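Local atomic coordinates of 3-hydroxyadipyl-CoA dehydrogenase (Escherichia coli, PDB entry 3MOG), a protein that catalyses the NAD-dependent oxidation of 3-hydroxyadipyl-CoA to 3-oxoadipyl-CoA in the breakdown of phenylacetate. Residues Asp35-Ala38 with Glu39-Thr42; Ala92-Leu96 with Glu97-Ala101; Thr118-Ser121 with Ser122-Ile125; Ile132-Pro135 with Glu136-Ala139; Cys170-Thr173 with Leu174-Gly177. All blocks are in the same frame, centred on the assembly; numbering follows the deposited sequence.

All five contacts are local ones within the NAD-binding domain, where the chain enters or leaves a helix or strand. Contacts 1 and 2 lie at the surface and start helices 38-57 and 96-109: a serine cap in the first, a lysine-glutamate salt bridge in the second. Contacts 3 and 4 are partly buried turns. Contact 3 follows strand 115-118 and gathers its bonds on a threonine hydroxyl, whereas contact 4 leads into strand 138-143 and relies on a shared carbonyl. Contact 5, also partly buried, ends helix 163-175 at a Schellman glycine, with a leucine packed on an indole. Contacts 2 and 3 meet at Glu-94 and Thr-120; contacts 3 and 4 meet at Thr-118 and Ala-139, on neighbouring strands.

Contact 1. Residues Asp35-Ala38 with Glu39-Thr42; sequences DISA and EALT
Ala-38 O is gripped twice by Thr-42, whose backbone N and hydroxyl arrive from opposite faces of the carbonyl plane. The hydroxyl bond is the shorter, Thr-42 OG1 donating to Ala-38 O over 2.7 Å; the helical bond from Thr-42 N to Ala-38 O measures 3.1 Å. Thr-42 can fold back in this way because OG1 stands beside its own N and opposite the carbonyl carbon (chi1 -45°).

One residue earlier, Ser-37 is the N-cap of the helix. Its OG, carried beside the carbonyl carbon, accepts from Ala-40 N at 3.3 Å with a fairly straight N-H...O angle of 158°, so an amide of the first turn gains a side-chain acceptor. Ala-40 CB packs against the same hydroxyl, 3.6 Å from Ser-37 OG. The first full helical bond runs from Leu-41 N to Ser-37 O.

Leu-41 turns back to Asp-35, its CD2 3.8 Å from Asp-35 CB. Asp-35 OD2 touches Ala-40 CB, but its hydrogen bond is to Ser-13 OG, in the glycine-rich loop after strand 8-11. An acidic residue just past the second strand is a familiar feature of NAD-dependent Rossmann folds, where it usually meets the adenosine ribose; Asp-35 is consistent with that place. The contact thus joins strand 31-34 to the first turn of helix 38-57, at the domain surface.

Contact 2. Residues Ala92-Leu96 with Glu97-Ala101; sequences ASERL and EVKKA
Glu-97, in the first turn of the helix, lies against Arg-95, the N-cap residue: its CG is 3.4 Å from Arg-95 NH1, and the guanidinium turns one face to Glu-97 N. The carboxylate stays apart, Glu-97 OE1 being 5.3 Å from Arg-95 NH1, so any attraction between the charges is probably weak. The two planes are 44° apart.

Val-98 fills the next position with both methyls. CG1 rests on Ser-93 CB at 3.7 Å, while CG2 reaches between Ser-93 OG and Arg-95 NH2, crossing the arginine at about a right angle.

Lys-99 N makes a weak helical bond to Arg-95 O, and the side chain runs back over the loop. Its CE passes 3.2 Å from Ser-93 O, and a bend at the last torsion (chi4 136°) brings NZ to Glu-94 OE1 at 2.9 Å, a salt bridge, though weak as a hydrogen bond, in which the side chains lie side by side and point the same way. Another weak bond joins NZ to Glu-94 O. The strongest partner of Glu-94 OE1 is Thr-120 OG1, which Lys-99 NZ also meets weakly. A methionine in place of Lys-99 would probably leave the Glu-94 carboxylate without its countercharge, held by the Thr-120 hydroxyl with less support.

Lys-100 N makes a sound helical bond to Leu-96 O at 3.0 Å, and its CD packs on Leu-96 CD1 at 3.8 Å. The segment thus carries the chain from strand 87-90 into helix 96-109, whose Leu-96 and Lys-99 rest against Ala-127 and Ile-128 of helix 125-128.

Contact 3. Residues Thr118-Ser121 with Ser122-Ile125; sequences TNTS and SISI
Thr-120 holds OG1 opposite its own backbone N (chi1 -167°), which swings the oxygen forward to the amides of Ser-122 and Ile-123, two and three residues on. The loop belongs to the Rossmann-type domain, where it leaves strand 115-118 for helix 125-128, and it opens with an ST turn: Thr-118 OG1 accepts from Thr-120 N at 3.1 Å.

The two amides do not share Thr-120 OG1 equally. Ser-122 N comes almost straight on, at 3.2 Å with an N-H...O angle of 171°, whereas the bond from Ile-123 N at 3.3 Å is more bent and weak. The threonine methyl faces Ile-123 as well, CG2 lying 3.5 Å from Ile-123 O. OG1 has its strongest partner outside the loop, Glu-94 OE1, with Lys-99 NZ as a weaker one. An alanine instead of Thr-120 would probably leave the Ser-122 and Ile-123 amides without this acceptor and cost Glu-94 its hydroxyl partner, leaving the turn less firmly set.

Thr-118 OG1 is held likewise by Glu-90 OE1, and Ser-121 OG makes a weak hydrogen bond to His-142. Near the end of the loop, Ser-124 is the N-cap of helix 125-128 and packs on Glu-267 of a neighbouring subunit. Beyond the polar bonds Thr-118 and Ile-125 slide past each other in opposite directions, meeting where Thr-118 CG2 lies 3.8 Å from Ile-125 CD1.

Contact 4. Residues Ile132-Pro135 with Glu136-Ala139; sequences IKNP and ERVA
Asn-134, Pro-135 and Glu-136 meet in a short 3-10 turn that brings the chain into strand 138-143 of the Rossmann-type sheet. The side chains of Asn-134 and Glu-136 lie side by side on one flank, pointing the same way. Asn-134 ND2 donates to Glu-136 OE2 at 2.9 Å, nearly straight (169°), with the oxygen close to the amide plane although amide and carboxylate are turned 40° apart. This bond ties the Glu-136 carboxylate to the Asn-134 amide; the Pro-135 ring lies at the start of the turn, its CB 3.3 Å from Glu-136 N.

The carbonyl of Asn-134 is held from both faces by Arg-137. Arg-137 N reaches Asn-134 O at 3.2 Å, as expected for the turn, and Arg-137 NE reaches the same oxygen at 2.9 Å. The side chain gets there by folding CG in between its own N and carbonyl carbon (chi1 43°), with a further bend at chi2 that brings NE, at the guanidinium edge, back to Asn-134 O; NH1 goes on to the carbonyl of Thr-114, just before strand 115-118.

Pro-135 supplies the next carbonyl: Val-138 N donates to Pro-135 O at 3.2 Å from above its plane. Ile-132 and Val-138 make the apolar part, with Phe-103 of helix 96-109 touching both and Ile-132 CD1 3.6 Å from Val-138 CG2. A water bridges two carbonyls, donating to Pro-135 O at 2.8 Å and to Val-138 O at 3.1 Å.

Contact 5. Residues Cys170-Thr173 with Leu174-Gly177; sequences CELT and LSWG
Leu-172 and Trp-176 form the centre of this helix end. Leu-172 lays its branch over one face of the indole, CG offset toward the rim and CD2 3.8 Å from Trp-176 CZ2. The backbone carbonyl of Leu-172 lies over the same face, its O 3.4 Å from Trp-176 CD1. Ser-175 OG donates to that oxygen; the 2.5 Å between Ser-175 OG and Leu-172 O is very short, so its exact length is doubtful.

Around this pair the helix runs out. Leu-174 N still bonds Cys-170 O at 2.9 Å and Ser-175 N bonds Glu-171 O, but the bonds of Trp-176 N to Leu-172 O and Thr-173 O are weak and bent. A Schellman motif ends the turn: Gly-177, with a positive phi of 72°, is its C' residue, Gly-177 N reaching Leu-174 O at 2.8 Å and Lys-178 N reaching Thr-173 O.

Farther out, His-27 and His-29 meet the indole, which also packs on Leu-87 and Ile-89 of strand 87-90. The helix end, inside a beta-alpha-beta unit, thus pairs a hydrogen-bonded backbone end with a largely apolar contact, and the Schellman bonds take up the carbonyls of Thr-173 and Leu-174.

Contact 1. Residues Asp35-Ala38 with Glu39-Thr42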
loop_
_atom_site.group_PDB
_atom_site.type_symbol
_atom_site.label_atom_id
_atom_site.label_comp_id
_atom_site.label_asym_id
_atom_site.label_seq_id
_atom_site.Cartn_x
_atom_site.Cartn_y
_atom_site.Cartn_z
ATOM N N ASP C 35 -38.981 -13.528 9.066
ATOM C CA ASP C 35 -38.646 -12.148 9.399
ATOM C C ASP C 35 -39.441 -11.805 10.659
ATOM O O ASP C 35 -40.502 -12.397 10.898
ATOM C CB ASP C 35 -39.033 -11.203 8.261
ATOM C CG ASP C 35 -38.332 -9.856 8.345
ATOM O OD1 ASP C 35 -37.733 -9.531 9.395
ATOM O OD2 ASP C 35 -38.379 -9.114 7.345
ATOM N N ILE C 36 -38.934 -10.861 11.457
ATOM C CA ILE C 36 -39.637 -10.425 12.676
ATOM C C ILE C 36 -40.894 -9.588 12.390
ATOM O O ILE C 36 -41.826 -9.568 13.196
ATOM C CB ILE C 36 -38.714 -9.670 13.669
ATOM C CG1 ILE C 36 -37.960 -8.536 12.960
ATOM C CG2 ILE C 36 -37.751 -10.649 14.371
ATOM C CD1 ILE C 36 -37.690 -7.329 13.842
ATOM N N SER C 37 -40.914 -8.906 11.248
ATOM C CA SER C 37 -42.059 -8.095 10.836
ATOM C C SER C 37 -43.008 -8.896 9.937
ATOM O O SER C 37 -42.612 -9.373 8.861
ATOM C CB SER C 37 -41.583 -6.824 10.129
ATOM O OG SER C 37 -42.666 -6.151 9.517
ATOM N N ALA C 38 -44.255 -9.045 10.390
ATOM C CA ALA C 38 -45.287 -9.779 9.652
ATOM C C ALA C 38 -45.798 -9.019 8.420
ATOM O O ALA C 38 -46.227 -9.641 7.441
ATOM C CB ALA C 38 -46.449 -10.157 10.579
ATOM N N GLU C 39 -45.745 -7.687 8.483
ATOM C CA GLU C 39 -46.081 -6.807 7.358
ATOM C C GLU C 39 -45.087 -7.013 6.223
ATOM O O GLU C 39 -45.476 -7.068 5.055
ATOM C CB GLU C 39 -46.032 -5.321 7.763
ATOM C CG GLU C 39 -46.692 -4.970 9.093
ATOM C CD GLU C 39 -45.955 -3.859 9.832
ATOM O OE1 GLU C 39 -45.773 -2.758 9.259
ATOM O OE2 GLU C 39 -45.551 -4.093 10.992
ATOM N N ALA C 40 -43.804 -7.094 6.589
ATOM C CA ALA C 40 -42.716 -7.265 5.634
ATOM C C ALA C 40 -42.900 -8.583 4.885
ATOM O O ALA C 40 -42.826 -8.609 3.657
ATOM C CB ALA C 40 -41.374 -7.214 6.337
ATOM N N LEU C 41 -43.192 -9.652 5.627
ATOM C CA LEU C 41 -43.474 -10.966 5.042
ATOM C C LEU C 41 -44.632 -10.949 4.038
ATOM O O LEU C 41 -44.523 -11.529 2.951
ATOM C CB LEU C 41 -43.737 -11.998 6.135
ATOM C CG LEU C 41 -42.520 -12.424 6.954
ATOM C CD1 LEU C 41 -42.947 -13.319 8.092
ATOM C CD2 LEU C 41 -41.513 -13.133 6.058
ATOM N N THR C 42 -45.712 -10.257 4.402
ATOM C CA THR C 42 -46.906 -10.120 3.563
ATOM C C THR C 42 -46.591 -9.408 2.248
ATOM O O THR C 42 -47.039 -9.845 1.198
ATOM C CB THR C 42 -48.047 -9.374 4.321
ATOM O OG1 THR C 42 -48.161 -9.903 5.644
ATOM C CG2 THR C 42 -49.393 -9.538 3.605
#

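Contact 2. Residues Ala92-Leu96 with Glu97-Ala101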
loop_
_atom_site.group_PDB
_atom_site.type_symbol
_atom_site.label_atom_id
_atom_site.label_comp_id
_atom_site.label_asym_id
_atom_site.label_seq_id
_atom_site.Cartn_x
_atom_site.Cartn_y
_atom_site.Cartn_z
ATOM N N ALA C 92 -30.321 -11.521 5.432
ATOM C CA ALA C 92 -30.798 -10.307 6.107
ATOM C C ALA C 92 -29.674 -9.268 6.219
ATOM O O ALA C 92 -29.087 -8.898 5.195
ATOM C CB ALA C 92 -31.407 -10.643 7.467
ATOM N N SER C 93 -29.372 -8.808 7.434
ATOM C CA SER C 93 -28.369 -7.747 7.640
ATOM C C SER C 93 -26.967 -8.177 7.226
ATOM O O SER C 93 -26.562 -9.303 7.499
ATOM C CB SER C 93 -28.358 -7.265 9.098
ATOM O OG SER C 93 -27.324 -6.322 9.343
ATOM N N GLU C 94 -26.247 -7.270 6.566
ATOM C CA GLU C 94 -24.879 -7.533 6.117
ATOM C C GLU C 94 -23.810 -7.352 7.197
ATOM O O GLU C 94 -22.723 -7.907 7.077
ATOM C CB GLU C 94 -24.522 -6.702 4.876
ATOM C CG GLU C 94 -25.286 -7.072 3.593
ATOM C CD GLU C 94 -24.822 -8.379 2.924
ATOM O OE1 GLU C 94 -23.818 -8.993 3.354
ATOM O OE2 GLU C 94 -25.480 -8.793 1.945
ATOM N N ARG C 95 -24.109 -6.572 8.233
ATOM C CA ARG C 95 -23.188 -6.386 9.362
ATOM C C ARG C 95 -22.758 -7.713 9.972
ATOM O O ARG C 95 -23.587 -8.604 10.164
ATOM C CB ARG C 95 -23.841 -5.531 10.444
ATOM C CG ARG C 95 -23.763 -4.027 10.218
ATOM C CD ARG C 95 -23.875 -3.276 11.554
ATOM N NE ARG C 95 -22.716 -3.520 12.418
ATOM C CZ ARG C 95 -22.711 -4.295 13.502
ATOM N NH1 ARG C 95 -21.595 -4.444 14.199
ATOM N NH2 ARG C 95 -23.815 -4.914 13.900
ATOM N N LEU C 96 -21.464 -7.838 10.266
ATOM C CA LEU C 96 -20.887 -9.078 10.802
ATOM C C LEU C 96 -21.517 -9.527 12.115
ATOM O O LEU C 96 -21.895 -10.693 12.261
ATOM C CB LEU C 96 -19.363 -8.949 10.974
ATOM C CG LEU C 96 -18.644 -10.086 11.722
ATOM C CD1 LEU C 96 -18.708 -11.415 10.966
ATOM C CD2 LEU C 96 -17.198 -9.730 12.105
ATOM N N GLU C 97 -21.613 -8.599 13.065
ATOM C CA GLU C 97 -22.079 -8.912 14.425
ATOM C C GLU C 97 -23.543 -9.382 14.492
ATOM O O GLU C 97 -23.870 -10.246 15.294
ATOM C CB GLU C 97 -21.812 -7.744 15.396
ATOM C CG GLU C 97 -20.329 -7.335 15.575
ATOM C CD GLU C 97 -19.361 -8.511 15.824
ATOM O OE1 GLU C 97 -18.260 -8.498 15.219
ATOM O OE2 GLU C 97 -19.685 -9.435 16.616
ATOM N N VAL C 98 -24.395 -8.825 13.631
ATOM C CA VAL C 98 -25.778 -9.303 13.468
ATOM C C VAL C 98 -25.828 -10.770 13.009
ATOM O O VAL C 98 -26.526 -11.592 13.614
ATOM C CB VAL C 98 -26.576 -8.419 12.480
ATOM C CG1 VAL C 98 -28.036 -8.845 12.429
ATOM C CG2 VAL C 98 -26.479 -6.940 12.871
ATOM N N LYS C 99 -25.066 -11.094 11.961
ATOM C CA LYS C 99 -25.014 -12.457 11.418
ATOM C C LYS C 99 -24.494 -13.464 12.423
ATOM O O LYS C 99 -25.028 -14.573 12.524
ATOM C CB LYS C 99 -24.153 -12.511 10.157
ATOM C CG LYS C 99 -24.894 -12.149 8.908
ATOM C CD LYS C 99 -23.963 -12.100 7.721
ATOM C CE LYS C 99 -24.737 -11.744 6.471
ATOM N NZ LYS C 99 -24.003 -10.745 5.675
ATOM N N LYS C 100 -23.456 -13.069 13.162
ATOM C CA LYS C 100 -22.865 -13.922 14.197
ATOM C C LYS C 100 -23.898 -14.247 15.271
ATOM O O LYS C 100 -24.015 -15.403 15.692
ATOM C CB LYS C 100 -21.631 -13.262 14.809
ATOM C CG LYS C 100 -20.351 -13.425 13.980
ATOM C CD LYS C 100 -19.180 -12.570 14.522
ATOM C CE LYS C 100 -18.619 -13.077 15.849
ATOM N NZ LYS C 100 -18.009 -14.433 15.760
ATOM N N ALA C 101 -24.664 -13.226 15.667
ATOM C CA ALA C 101 -25.788 -13.381 16.602
ATOM C C ALA C 101 -26.908 -14.276 16.049
ATOM O O ALA C 101 -27.442 -15.122 16.771
ATOM C CB ALA C 101 -26.346 -12.008 17.006
#

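Contact 3. Residues Thr118-Ser121 with Ser122-Ile125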
loop_
_atom_site.group_PDB
_atom_site.type_symbol
_atom_site.label_atom_id
_atom_site.label_comp_id
_atom_site.label_asym_id
_atom_site.label_seq_id
_atom_site.Cartn_x
_atom_site.Cartn_y
_atom_site.Cartn_z
ATOM N N THR C 118 -25.395 -18.669 4.241
ATOM C CA THR C 118 -25.652 -17.252 4.065
ATOM C C THR C 118 -25.463 -16.841 2.608
ATOM O O THR C 118 -24.613 -17.393 1.896
ATOM C CB THR C 118 -24.772 -16.388 5.007
ATOM O OG1 THR C 118 -24.951 -15.002 4.696
ATOM C CG2 THR C 118 -23.335 -16.746 4.870
ATOM N N ASN C 119 -26.281 -15.884 2.180
ATOM C CA ASN C 119 -26.226 -15.324 0.833
ATOM C C ASN C 119 -25.192 -14.209 0.742
ATOM O O ASN C 119 -25.043 -13.601 -0.302
ATOM C CB ASN C 119 -27.621 -14.796 0.415
ATOM C CG ASN C 119 -27.631 -14.157 -0.987
ATOM O OD1 ASN C 119 -27.095 -14.711 -1.946
ATOM N ND2 ASN C 119 -28.224 -12.977 -1.093
ATOM N N THR C 120 -24.475 -13.934 1.831
ATOM C CA THR C 120 -23.593 -12.757 1.854
ATOM C C THR C 120 -22.530 -12.743 0.757
ATOM O O THR C 120 -22.032 -13.798 0.356
ATOM C CB THR C 120 -22.904 -12.532 3.218
ATOM O OG1 THR C 120 -22.322 -11.225 3.222
ATOM C CG2 THR C 120 -21.819 -13.559 3.492
ATOM N N SER C 121 -22.221 -11.542 0.277
ATOM C CA SER C 121 -21.178 -11.321 -0.720
ATOM C C SER C 121 -19.914 -10.775 -0.077
ATOM O O SER C 121 -18.857 -10.762 -0.697
ATOM C CB SER C 121 -21.642 -10.291 -1.746
ATOM O OG SER C 121 -22.890 -10.630 -2.303
ATOM N N SER C 122 -20.028 -10.310 1.163
ATOM C CA SER C 122 -19.014 -9.414 1.721
ATOM C C SER C 122 -18.399 -9.885 3.028
ATOM O O SER C 122 -17.332 -9.424 3.416
ATOM C CB SER C 122 -19.580 -7.998 1.871
ATOM O OG SER C 122 -20.928 -8.013 2.319
ATOM N N ILE C 123 -19.060 -10.817 3.698
ATOM C CA ILE C 123 -18.593 -11.291 4.990
ATOM C C ILE C 123 -17.943 -12.659 4.865
ATOM O O ILE C 123 -18.417 -13.510 4.107
ATOM C CB ILE C 123 -19.760 -11.327 6.019
ATOM C CG1 ILE C 123 -20.408 -9.942 6.157
ATOM C CG2 ILE C 123 -19.294 -11.829 7.360
ATOM C CD1 ILE C 123 -19.462 -8.811 6.614
ATOM N N SER C 124 -16.856 -12.854 5.612
ATOM C CA SER C 124 -16.186 -14.138 5.708
ATOM C C SER C 124 -17.087 -15.201 6.312
ATOM O O SER C 124 -17.738 -14.970 7.335
ATOM C CB SER C 124 -14.922 -14.015 6.563
ATOM O OG SER C 124 -14.308 -15.287 6.731
ATOM N N ILE C 125 -17.099 -16.373 5.681
ATOM C CA ILE C 125 -17.829 -17.531 6.180
ATOM C C ILE C 125 -17.180 -17.988 7.475
ATOM O O ILE C 125 -17.863 -18.278 8.455
ATOM C CB ILE C 125 -17.821 -18.703 5.161
ATOM C CG1 ILE C 125 -18.381 -18.271 3.789
ATOM C CG2 ILE C 125 -18.575 -19.906 5.700
ATOM C CD1 ILE C 125 -19.723 -17.542 3.816
#

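Contact 4. Residues Ile132-Pro135 with Glu136-Ala139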
loop_
_atom_site.group_PDB
_atom_site.type_symbol
_atom_site.label_atom_id
_atom_site.label_comp_id
_atom_site.label_asym_id
_atom_site.label_seq_id
_atom_site.Cartn_x
_atom_site.Cartn_y
_atom_site.Cartn_z
ATOM N N ILE C 132 -19.903 -20.749 16.404
ATOM C CA ILE C 132 -21.136 -21.538 16.377
ATOM C C ILE C 132 -20.878 -23.046 16.464
ATOM O O ILE C 132 -19.795 -23.517 16.113
ATOM C CB ILE C 132 -22.106 -21.128 15.203
ATOM C CG1 ILE C 132 -21.855 -21.936 13.927
ATOM C CG2 ILE C 132 -22.074 -19.611 14.964
ATOM C CD1 ILE C 132 -22.846 -23.071 13.718
ATOM N N LYS C 133 -21.913 -23.768 16.907
ATOM C CA LYS C 133 -21.848 -25.161 17.374
ATOM C C LYS C 133 -21.170 -26.186 16.483
ATOM O O LYS C 133 -20.155 -26.755 16.869
ATOM C CB LYS C 133 -23.241 -25.656 17.800
ATOM C CG LYS C 133 -23.423 -25.994 19.295
ATOM C CD LYS C 133 -22.542 -25.185 20.264
ATOM C CE LYS C 133 -21.499 -26.079 20.956
ATOM N NZ LYS C 133 -20.571 -25.309 21.835
ATOM N N ASN C 134 -21.737 -26.457 15.316
ATOM C CA ASN C 134 -21.124 -27.408 14.401
ATOM C C ASN C 134 -20.629 -26.658 13.180
ATOM O O ASN C 134 -21.329 -26.585 12.182
ATOM C CB ASN C 134 -22.127 -28.482 13.990
ATOM C CG ASN C 134 -22.285 -29.553 15.033
ATOM O OD1 ASN C 134 -22.768 -29.286 16.130
ATOM N ND2 ASN C 134 -21.889 -30.779 14.698
ATOM N N PRO C 135 -19.408 -26.098 13.249
ATOM C CA PRO C 135 -18.999 -25.098 12.249
ATOM C C PRO C 135 -18.923 -25.655 10.823
ATOM O O PRO C 135 -18.976 -24.897 9.855
ATOM C CB PRO C 135 -17.623 -24.655 12.749
ATOM C CG PRO C 135 -17.101 -25.835 13.505
ATOM C CD PRO C 135 -18.286 -26.509 14.116
ATOM N N GLU C 136 -18.856 -26.979 10.728
ATOM C CA GLU C 136 -18.721 -27.726 9.486
ATOM C C GLU C 136 -19.931 -27.671 8.559
ATOM O O GLU C 136 -19.809 -27.960 7.363
ATOM C CB GLU C 136 -18.429 -29.186 9.824
ATOM C CG GLU C 136 -18.864 -29.561 11.245
ATOM C CD GLU C 136 -19.576 -30.896 11.322
ATOM O OE1 GLU C 136 -19.169 -31.847 10.615
ATOM O OE2 GLU C 136 -20.549 -30.987 12.102
ATOM N N ARG C 137 -21.100 -27.345 9.097
ATOM C CA ARG C 137 -22.297 -27.280 8.260
ATOM C C ARG C 137 -22.664 -25.841 7.931
ATOM O O ARG C 137 -23.740 -25.576 7.409
ATOM C CB ARG C 137 -23.488 -28.073 8.848
ATOM C CG ARG C 137 -23.725 -27.934 10.353
ATOM C CD ARG C 137 -24.246 -26.562 10.717
ATOM N NE ARG C 137 -24.213 -26.310 12.153
ATOM C CZ ARG C 137 -25.266 -26.428 12.956
ATOM N NH1 ARG C 137 -26.446 -26.798 12.465
ATOM N NH2 ARG C 137 -25.135 -26.166 14.250
ATOM N N VAL C 138 -21.770 -24.918 8.275
ATOM C CA VAL C 138 -21.879 -23.532 7.840
ATOM C C VAL C 138 -21.141 -23.379 6.503
ATOM O O VAL C 138 -20.058 -23.932 6.323
ATOM C CB VAL C 138 -21.314 -22.550 8.884
ATOM C CG1 VAL C 138 -21.698 -21.119 8.555
ATOM C CG2 VAL C 138 -21.804 -22.908 10.277
ATOM N N ALA C 139 -21.754 -22.649 5.572
ATOM C CA ALA C 139 -21.225 -22.459 4.225
ATOM C C ALA C 139 -21.885 -21.242 3.606
ATOM O O ALA C 139 -22.852 -20.729 4.136
ATOM C CB ALA C 139 -21.490 -23.696 3.360
HETATM O O HOH W 1 -17.692 -23.157 8.142
#

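Contact 5. Residues Cys170-Thr173 with Leu174-Gly177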
loop_
_atom_site.group_PDB
_atom_site.type_symbol
_atom_site.label_atom_id
_atom_site.label_comp_id
_atom_site.label_asym_id
_atom_site.label_seq_id
_atom_site.Cartn_x
_atom_site.Cartn_y
_atom_site.Cartn_z
ATOM N N CYS C 170 -24.151 -28.222 -3.811
ATOM C CA CYS C 170 -24.020 -28.267 -5.277
ATOM C C CYS C 170 -25.143 -29.073 -5.922
ATOM O O CYS C 170 -25.794 -28.596 -6.861
ATOM C CB CYS C 170 -22.653 -28.820 -5.716
ATOM S SG CYS C 170 -21.255 -27.700 -5.403
ATOM N N GLU C 171 -25.360 -30.287 -5.415
ATOM C CA GLU C 171 -26.430 -31.156 -5.918
ATOM C C GLU C 171 -27.802 -30.502 -5.803
ATOM O O GLU C 171 -28.608 -30.565 -6.733
ATOM C CB GLU C 171 -26.438 -32.508 -5.198
ATOM C CG GLU C 171 -27.366 -33.518 -5.866
ATOM C CD GLU C 171 -27.208 -34.933 -5.353
ATOM O OE1 GLU C 171 -27.120 -35.126 -4.120
ATOM O OE2 GLU C 171 -27.193 -35.860 -6.195
ATOM N N LEU C 172 -28.047 -29.840 -4.675
ATOM C CA LEU C 172 -29.327 -29.187 -4.444
ATOM C C LEU C 172 -29.586 -28.008 -5.406
ATOM O O LEU C 172 -30.686 -27.907 -5.978
ATOM C CB LEU C 172 -29.446 -28.765 -2.977
ATOM C CG LEU C 172 -30.707 -27.999 -2.564
ATOM C CD1 LEU C 172 -31.928 -28.914 -2.519
ATOM C CD2 LEU C 172 -30.466 -27.372 -1.223
ATOM N N THR C 173 -28.583 -27.142 -5.607
ATOM C CA THR C 173 -28.741 -26.020 -6.552
ATOM C C THR C 173 -28.811 -26.482 -8.004
ATOM O O THR C 173 -29.513 -25.873 -8.820
ATOM C CB THR C 173 -27.657 -24.930 -6.395
ATOM O OG1 THR C 173 -26.360 -25.513 -6.527
ATOM C CG2 THR C 173 -27.769 -24.255 -5.025
ATOM N N LEU C 174 -28.091 -27.554 -8.327
ATOM C CA LEU C 174 -28.292 -28.249 -9.612
ATOM C C LEU C 174 -29.776 -28.574 -9.744
ATOM O O LEU C 174 -30.422 -28.140 -10.695
ATOM C CB LEU C 174 -27.423 -29.522 -9.734
ATOM C CG LEU C 174 -25.974 -29.364 -10.234
ATOM C CD1 LEU C 174 -25.181 -30.667 -10.146
ATOM C CD2 LEU C 174 -25.913 -28.802 -11.658
ATOM N N SER C 175 -30.334 -29.235 -8.736
ATOM C CA SER C 175 -31.765 -29.561 -8.745
ATOM C C SER C 175 -32.706 -28.338 -8.805
ATOM O O SER C 175 -33.860 -28.480 -9.197
ATOM C CB SER C 175 -32.125 -30.495 -7.579
ATOM O OG SER C 175 -32.255 -29.790 -6.357
ATOM N N TRP C 176 -32.215 -27.144 -8.443
ATOM C CA TRP C 176 -32.997 -25.902 -8.610
ATOM C C TRP C 176 -32.779 -25.224 -9.967
ATOM O O TRP C 176 -33.201 -24.068 -10.184
ATOM C CB TRP C 176 -32.748 -24.906 -7.468
ATOM C CG TRP C 176 -33.148 -25.410 -6.100
ATOM C CD1 TRP C 176 -33.852 -26.546 -5.819
ATOM C CD2 TRP C 176 -32.890 -24.777 -4.831
ATOM N NE1 TRP C 176 -34.020 -26.678 -4.462
ATOM C CE2 TRP C 176 -33.453 -25.604 -3.831
ATOM C CE3 TRP C 176 -32.226 -23.599 -4.442
ATOM C CZ2 TRP C 176 -33.374 -25.297 -2.460
ATOM C CZ3 TRP C 176 -32.157 -23.287 -3.083
ATOM C CH2 TRP C 176 -32.721 -24.139 -2.107
ATOM N N GLY C 177 -32.136 -25.951 -10.884
ATOM C CA GLY C 177 -31.858 -25.444 -12.227
ATOM C C GLY C 177 -30.775 -24.372 -12.239
ATOM O O GLY C 177 -30.703 -23.567 -13.172
#